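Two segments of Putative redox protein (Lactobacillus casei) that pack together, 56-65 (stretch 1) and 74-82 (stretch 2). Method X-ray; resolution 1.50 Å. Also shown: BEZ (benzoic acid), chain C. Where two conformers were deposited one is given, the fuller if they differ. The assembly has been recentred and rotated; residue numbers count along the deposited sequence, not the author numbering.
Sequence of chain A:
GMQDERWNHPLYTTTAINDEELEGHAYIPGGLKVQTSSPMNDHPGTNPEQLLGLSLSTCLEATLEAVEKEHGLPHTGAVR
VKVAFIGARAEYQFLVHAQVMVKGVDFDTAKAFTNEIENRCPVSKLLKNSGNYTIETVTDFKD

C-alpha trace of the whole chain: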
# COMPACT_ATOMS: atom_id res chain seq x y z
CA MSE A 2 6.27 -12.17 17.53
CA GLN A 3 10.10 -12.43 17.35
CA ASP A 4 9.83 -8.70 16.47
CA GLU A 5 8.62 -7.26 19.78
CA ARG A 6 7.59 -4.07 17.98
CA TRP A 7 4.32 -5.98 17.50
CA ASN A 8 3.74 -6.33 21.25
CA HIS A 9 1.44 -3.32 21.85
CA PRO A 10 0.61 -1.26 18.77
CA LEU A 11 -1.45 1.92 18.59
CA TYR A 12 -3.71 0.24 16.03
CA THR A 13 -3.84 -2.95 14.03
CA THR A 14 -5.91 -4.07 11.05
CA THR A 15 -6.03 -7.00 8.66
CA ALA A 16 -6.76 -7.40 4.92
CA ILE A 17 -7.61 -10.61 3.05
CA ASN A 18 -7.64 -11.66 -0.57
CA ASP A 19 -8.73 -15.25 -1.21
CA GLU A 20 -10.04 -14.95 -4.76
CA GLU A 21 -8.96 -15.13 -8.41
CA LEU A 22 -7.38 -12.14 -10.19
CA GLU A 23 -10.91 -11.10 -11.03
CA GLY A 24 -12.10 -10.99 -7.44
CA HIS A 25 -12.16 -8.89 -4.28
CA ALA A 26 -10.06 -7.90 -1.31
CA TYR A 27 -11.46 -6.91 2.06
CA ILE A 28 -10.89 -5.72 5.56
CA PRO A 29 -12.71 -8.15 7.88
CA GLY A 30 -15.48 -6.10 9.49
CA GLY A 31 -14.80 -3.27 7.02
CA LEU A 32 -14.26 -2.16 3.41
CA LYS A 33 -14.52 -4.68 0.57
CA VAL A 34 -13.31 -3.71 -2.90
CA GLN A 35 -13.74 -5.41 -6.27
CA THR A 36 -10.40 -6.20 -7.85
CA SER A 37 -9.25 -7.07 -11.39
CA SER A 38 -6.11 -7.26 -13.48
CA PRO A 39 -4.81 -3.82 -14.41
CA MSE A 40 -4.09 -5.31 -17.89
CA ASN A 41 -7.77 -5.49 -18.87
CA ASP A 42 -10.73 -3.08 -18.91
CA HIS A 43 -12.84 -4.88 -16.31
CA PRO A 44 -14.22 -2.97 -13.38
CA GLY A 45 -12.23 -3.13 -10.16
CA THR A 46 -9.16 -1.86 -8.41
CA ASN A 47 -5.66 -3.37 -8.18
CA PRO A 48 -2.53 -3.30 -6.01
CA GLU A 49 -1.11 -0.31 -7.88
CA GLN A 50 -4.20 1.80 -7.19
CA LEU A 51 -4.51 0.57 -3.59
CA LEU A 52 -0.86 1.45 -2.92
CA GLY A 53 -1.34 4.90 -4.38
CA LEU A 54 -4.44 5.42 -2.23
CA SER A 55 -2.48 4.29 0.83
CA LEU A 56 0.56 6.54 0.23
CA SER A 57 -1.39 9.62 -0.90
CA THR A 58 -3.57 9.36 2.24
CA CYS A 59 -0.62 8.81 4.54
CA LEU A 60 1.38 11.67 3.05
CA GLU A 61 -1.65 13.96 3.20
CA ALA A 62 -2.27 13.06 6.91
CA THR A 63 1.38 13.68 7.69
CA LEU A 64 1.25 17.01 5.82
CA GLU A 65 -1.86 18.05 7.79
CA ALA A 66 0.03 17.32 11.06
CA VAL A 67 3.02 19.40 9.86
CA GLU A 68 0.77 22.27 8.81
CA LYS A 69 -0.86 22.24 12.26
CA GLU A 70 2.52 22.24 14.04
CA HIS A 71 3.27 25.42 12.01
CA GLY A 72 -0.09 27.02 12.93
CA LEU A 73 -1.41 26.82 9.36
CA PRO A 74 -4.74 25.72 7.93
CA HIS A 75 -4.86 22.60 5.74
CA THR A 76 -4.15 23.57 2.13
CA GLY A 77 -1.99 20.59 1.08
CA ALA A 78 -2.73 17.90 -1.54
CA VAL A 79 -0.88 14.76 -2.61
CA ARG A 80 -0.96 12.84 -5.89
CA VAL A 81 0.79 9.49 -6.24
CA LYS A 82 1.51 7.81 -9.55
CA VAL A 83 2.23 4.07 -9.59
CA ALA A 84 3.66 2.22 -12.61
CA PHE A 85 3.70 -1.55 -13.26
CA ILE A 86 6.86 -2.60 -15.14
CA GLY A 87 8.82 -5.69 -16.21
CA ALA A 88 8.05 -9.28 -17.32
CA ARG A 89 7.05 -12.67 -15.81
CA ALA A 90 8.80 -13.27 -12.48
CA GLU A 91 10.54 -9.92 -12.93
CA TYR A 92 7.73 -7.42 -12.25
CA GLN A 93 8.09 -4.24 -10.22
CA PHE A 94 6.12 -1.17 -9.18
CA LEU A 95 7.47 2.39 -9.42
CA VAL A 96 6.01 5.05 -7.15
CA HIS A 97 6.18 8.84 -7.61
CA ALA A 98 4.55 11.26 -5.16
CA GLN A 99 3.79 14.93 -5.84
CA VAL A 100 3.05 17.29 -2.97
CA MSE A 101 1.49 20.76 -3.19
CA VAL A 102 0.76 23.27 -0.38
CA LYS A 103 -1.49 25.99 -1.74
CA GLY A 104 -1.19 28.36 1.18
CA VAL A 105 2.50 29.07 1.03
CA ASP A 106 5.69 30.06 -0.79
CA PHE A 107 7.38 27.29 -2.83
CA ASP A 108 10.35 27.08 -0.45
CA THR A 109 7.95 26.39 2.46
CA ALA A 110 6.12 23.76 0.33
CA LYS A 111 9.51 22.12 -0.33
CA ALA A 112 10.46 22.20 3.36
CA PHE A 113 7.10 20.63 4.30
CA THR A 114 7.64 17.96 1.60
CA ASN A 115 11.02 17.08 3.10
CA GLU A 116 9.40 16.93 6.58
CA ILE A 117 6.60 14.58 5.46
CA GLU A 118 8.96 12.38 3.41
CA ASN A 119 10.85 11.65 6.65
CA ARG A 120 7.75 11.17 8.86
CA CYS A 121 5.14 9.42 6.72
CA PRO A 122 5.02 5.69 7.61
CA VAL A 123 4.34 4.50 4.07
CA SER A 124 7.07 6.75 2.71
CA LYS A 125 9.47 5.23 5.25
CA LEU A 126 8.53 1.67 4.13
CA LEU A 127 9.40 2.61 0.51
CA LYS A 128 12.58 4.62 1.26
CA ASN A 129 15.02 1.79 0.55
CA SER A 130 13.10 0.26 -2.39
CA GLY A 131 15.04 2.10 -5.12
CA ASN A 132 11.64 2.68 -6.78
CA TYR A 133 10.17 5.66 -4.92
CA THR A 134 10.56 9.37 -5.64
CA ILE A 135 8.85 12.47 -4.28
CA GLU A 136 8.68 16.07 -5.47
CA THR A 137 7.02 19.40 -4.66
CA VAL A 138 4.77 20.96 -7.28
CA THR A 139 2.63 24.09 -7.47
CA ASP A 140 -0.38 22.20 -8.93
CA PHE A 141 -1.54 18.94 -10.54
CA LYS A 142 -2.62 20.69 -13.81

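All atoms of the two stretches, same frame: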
# COMPACT_ATOMS: atom_id res chain seq x y z
N LEU A 56 -0.52 5.55 0.10
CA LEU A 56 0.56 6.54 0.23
C LEU A 56 0.04 7.98 0.16
O LEU A 56 0.45 8.82 0.94
CB LEU A 56 1.64 6.30 -0.82
CG LEU A 56 2.84 7.27 -0.80
CD1 LEU A 56 3.58 7.26 0.55
CD2 LEU A 56 3.77 6.97 -1.96
N SER A 57 -0.83 8.26 -0.80
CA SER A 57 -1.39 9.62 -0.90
C SER A 57 -2.08 10.01 0.41
O SER A 57 -1.92 11.15 0.89
CB SER A 57 -2.32 9.74 -2.13
OG SER A 57 -3.49 8.93 -2.02
N THR A 58 -2.85 9.08 0.99
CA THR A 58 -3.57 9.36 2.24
C THR A 58 -2.61 9.56 3.39
O THR A 58 -2.80 10.47 4.22
CB THR A 58 -4.61 8.25 2.52
OG1 THR A 58 -5.54 8.21 1.42
CG2 THR A 58 -5.36 8.47 3.82
N CYS A 59 -1.58 8.70 3.46
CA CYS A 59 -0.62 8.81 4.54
C CYS A 59 0.20 10.12 4.46
O CYS A 59 0.40 10.83 5.48
CB CYS A 59 0.31 7.60 4.58
SG CYS A 59 1.14 7.35 6.14
N LEU A 60 0.64 10.45 3.25
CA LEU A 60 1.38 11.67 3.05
C LEU A 60 0.53 12.88 3.41
O LEU A 60 1.00 13.83 4.06
CB LEU A 60 1.91 11.78 1.63
CG LEU A 60 3.21 11.03 1.31
CD1 LEU A 60 3.41 10.92 -0.26
CD2 LEU A 60 4.45 11.58 2.04
N GLU A 61 -0.73 12.85 2.97
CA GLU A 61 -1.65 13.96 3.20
C GLU A 61 -1.91 14.13 4.71
O GLU A 61 -1.94 15.26 5.23
CB GLU A 61 -2.94 13.75 2.40
CG GLU A 61 -4.00 14.89 2.58
CD GLU A 61 -3.68 16.17 1.83
OE1 GLU A 61 -2.50 16.39 1.46
OE2 GLU A 61 -4.67 16.95 1.65
N ALA A 62 -2.09 13.02 5.43
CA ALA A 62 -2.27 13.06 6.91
C ALA A 62 -1.04 13.62 7.58
O ALA A 62 -1.12 14.41 8.54
CB ALA A 62 -2.59 11.66 7.47
N THR A 63 0.12 13.20 7.10
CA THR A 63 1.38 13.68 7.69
C THR A 63 1.53 15.20 7.44
O THR A 63 1.90 15.95 8.34
CB THR A 63 2.62 12.92 7.14
OG1 THR A 63 2.40 11.52 7.21
CG2 THR A 63 3.93 13.29 7.89
N LEU A 64 1.18 15.61 6.23
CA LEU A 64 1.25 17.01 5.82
C LEU A 64 0.31 17.86 6.69
O LEU A 64 0.67 18.93 7.15
CB LEU A 64 0.90 17.15 4.34
CG LEU A 64 0.99 18.55 3.71
CD1 LEU A 64 2.34 19.20 3.98
CD2 LEU A 64 0.65 18.41 2.19
N GLU A 65 -0.89 17.35 6.95
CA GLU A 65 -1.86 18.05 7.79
C GLU A 65 -1.29 18.25 9.20
O GLU A 65 -1.41 19.33 9.81
CB GLU A 65 -3.21 17.31 7.81
CG GLU A 65 -4.25 18.06 8.60
CD GLU A 65 -5.67 17.51 8.45
OE1 GLU A 65 -5.85 16.44 7.89
OE2 GLU A 65 -6.62 18.21 8.92
N PRO A 74 -3.58 26.51 8.33
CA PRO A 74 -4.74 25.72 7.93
C PRO A 74 -4.29 24.65 6.93
O PRO A 74 -3.18 24.67 6.42
CB PRO A 74 -5.66 26.75 7.29
CG PRO A 74 -4.70 27.75 6.70
CD PRO A 74 -3.58 27.85 7.72
N HIS A 75 -5.20 23.72 6.64
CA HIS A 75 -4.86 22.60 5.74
C HIS A 75 -5.12 23.02 4.30
O HIS A 75 -6.28 23.19 3.89
CB HIS A 75 -5.68 21.37 6.10
CG HIS A 75 -5.38 20.17 5.26
ND1 HIS A 75 -4.09 19.81 4.90
CD2 HIS A 75 -6.20 19.24 4.71
CE1 HIS A 75 -4.14 18.70 4.18
NE2 HIS A 75 -5.41 18.33 4.06
N THR A 76 -4.05 23.21 3.55
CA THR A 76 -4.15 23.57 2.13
C THR A 76 -3.31 22.61 1.24
O THR A 76 -3.13 22.87 0.06
CB THR A 76 -3.69 25.01 1.92
OG1 THR A 76 -2.28 25.11 2.22
CG2 THR A 76 -4.50 25.96 2.81
N GLY A 77 -2.83 21.51 1.81
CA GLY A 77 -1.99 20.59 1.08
C GLY A 77 -2.80 19.56 0.29
O GLY A 77 -3.96 19.30 0.59
N ALA A 78 -2.17 19.00 -0.74
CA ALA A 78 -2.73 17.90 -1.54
C ALA A 78 -1.59 17.03 -2.00
O ALA A 78 -0.46 17.50 -2.24
CB ALA A 78 -3.53 18.43 -2.72
N VAL A 79 -1.89 15.73 -2.16
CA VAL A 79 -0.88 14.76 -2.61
C VAL A 79 -1.47 13.93 -3.76
O VAL A 79 -2.61 13.46 -3.66
CB VAL A 79 -0.43 13.83 -1.44
CG1 VAL A 79 0.61 12.81 -1.91
CG2 VAL A 79 0.09 14.69 -0.25
N ARG A 80 -0.66 13.73 -4.79
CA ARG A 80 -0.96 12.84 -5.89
C ARG A 80 0.15 11.82 -5.99
O ARG A 80 1.32 12.18 -5.98
CB ARG A 80 -1.04 13.64 -7.20
CG ARG A 80 -1.27 12.72 -8.39
CD ARG A 80 -1.70 13.53 -9.61
NE ARG A 80 -0.63 14.37 -10.11
CZ ARG A 80 -0.73 15.04 -11.27
NH1 ARG A 80 -1.85 14.93 -11.97
NH2 ARG A 80 0.26 15.81 -11.71
N VAL A 81 -0.20 10.54 -6.11
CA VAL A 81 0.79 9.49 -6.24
C VAL A 81 0.51 8.76 -7.55
O VAL A 81 -0.60 8.28 -7.78
CB VAL A 81 0.75 8.50 -5.02
CG1 VAL A 81 1.65 7.28 -5.26
CG2 VAL A 81 1.10 9.25 -3.71
N LYS A 82 1.57 8.63 -8.34
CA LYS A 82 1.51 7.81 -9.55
C LYS A 82 2.24 6.50 -9.30
O LYS A 82 3.31 6.47 -8.70
CB LYS A 82 2.13 8.55 -10.74
CG LYS A 82 1.95 7.86 -12.11
CD LYS A 82 2.58 8.71 -13.20
CE LYS A 82 2.40 8.12 -14.60
NZ LYS A 82 2.73 9.17 -15.63
C BEZ C . 3.48 12.45 12.39
O1 BEZ C . 3.33 13.05 13.51
O2 BEZ C . 4.56 12.25 11.97
C1 BEZ C . 2.36 11.88 11.59
C2 BEZ C . 1.06 12.31 11.90
C3 BEZ C . -0.02 11.78 11.19
C4 BEZ C . 0.22 10.84 10.18
C5 BEZ C . 1.53 10.41 9.90
C6 BEZ C . 2.60 10.91 10.56

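Residues 56-65 form part of a longer helix. Residues 77-82 form a strand that also runs on beyond the stretch, and residues 74-76 lead into it as loop. Helix and strand run nearly antiparallel, with 155° between their N-to-C directions. Their axes approach to 7.6 Å. The start of the helix segment therefore lies beside Val79 and Val81, and its end lies beside His75 and Gly77. The CA atoms of Ser57 and Val79 are 5.4 Å apart, and those of Glu65 and His75 are 5.8 Å apart. Together the two stretches bury 515 Å² of surface.

No backbone hydrogen bond joins the two stretches. The helix satisfies its own backbone in the usual i to i+4 pattern, for example from Leu60 N to Leu56 O at 2.8 Å. Side chains make most of the contact. The strand alternates: Val79 and Val81 point toward the helix, while Ala78 and Arg80 point away.

Val79 has the largest covered area, 88 Å². Val79 CG1 lies 3.8 Å from Leu60 CD1, a plain apolar contact. Val79 CG2 is 4.5 Å from Leu64 CD2 and 3.5 Å from Glu61 OE1, so a carboxyl oxygen also rests against this methyl. On the Ser57 side, Val79 CB is 3.9 Å from Ser57 O. Val81 extends the apolar patch. Val81 CG2 is 3.9 Å from Leu56 CD2 and also packs against the helix backbone, 3.6 Å from Ser57 N.

His75 comes next, with 81 Å² covered, and it meets two helix residues one turn apart. Glu65 CB sits over one face of the His75 imidazole ring, 4.2 Å from the ring centroid and 22° off the ring normal. This is a CH-pi contact. Glu61 approaches at the ring edge, near the ring plane. There His75 NE2 donates a hydrogen bond to Glu61 OE2 at 2.9 Å. The bond is weak, because the N-H...acceptor angle is only 118°. The ring nitrogens also have hydrogen bonds elsewhere in the structure.

Glu61 is the third main contributor, with 65 Å² covered. Its side chain points toward the strand, and its carboxyl group reaches the backbone at Gly77 and Ala78. Glu61 OE2 is 2.7 Å from Gly77 O. Two oxygens this close usually mean that the acid holds a proton, but the geometry leaves this open. The other oxygen, Glu61 OE1, lies 3.4 Å from Ala78 CA. Glu61 OE1 is also 3.4 Å from Ala78 N, but the angle is too poor for a hydrogen bond.

Gly77 gives Leu64 room to approach the strand. Leu64 CD2 lies 3.6 Å from Gly77 CA. A CB in ideal position on Gly77 would point toward the helix and fall 2.2 Å from Leu64 CD2, a clash. The bare backbone lets the leucine methyl settle here.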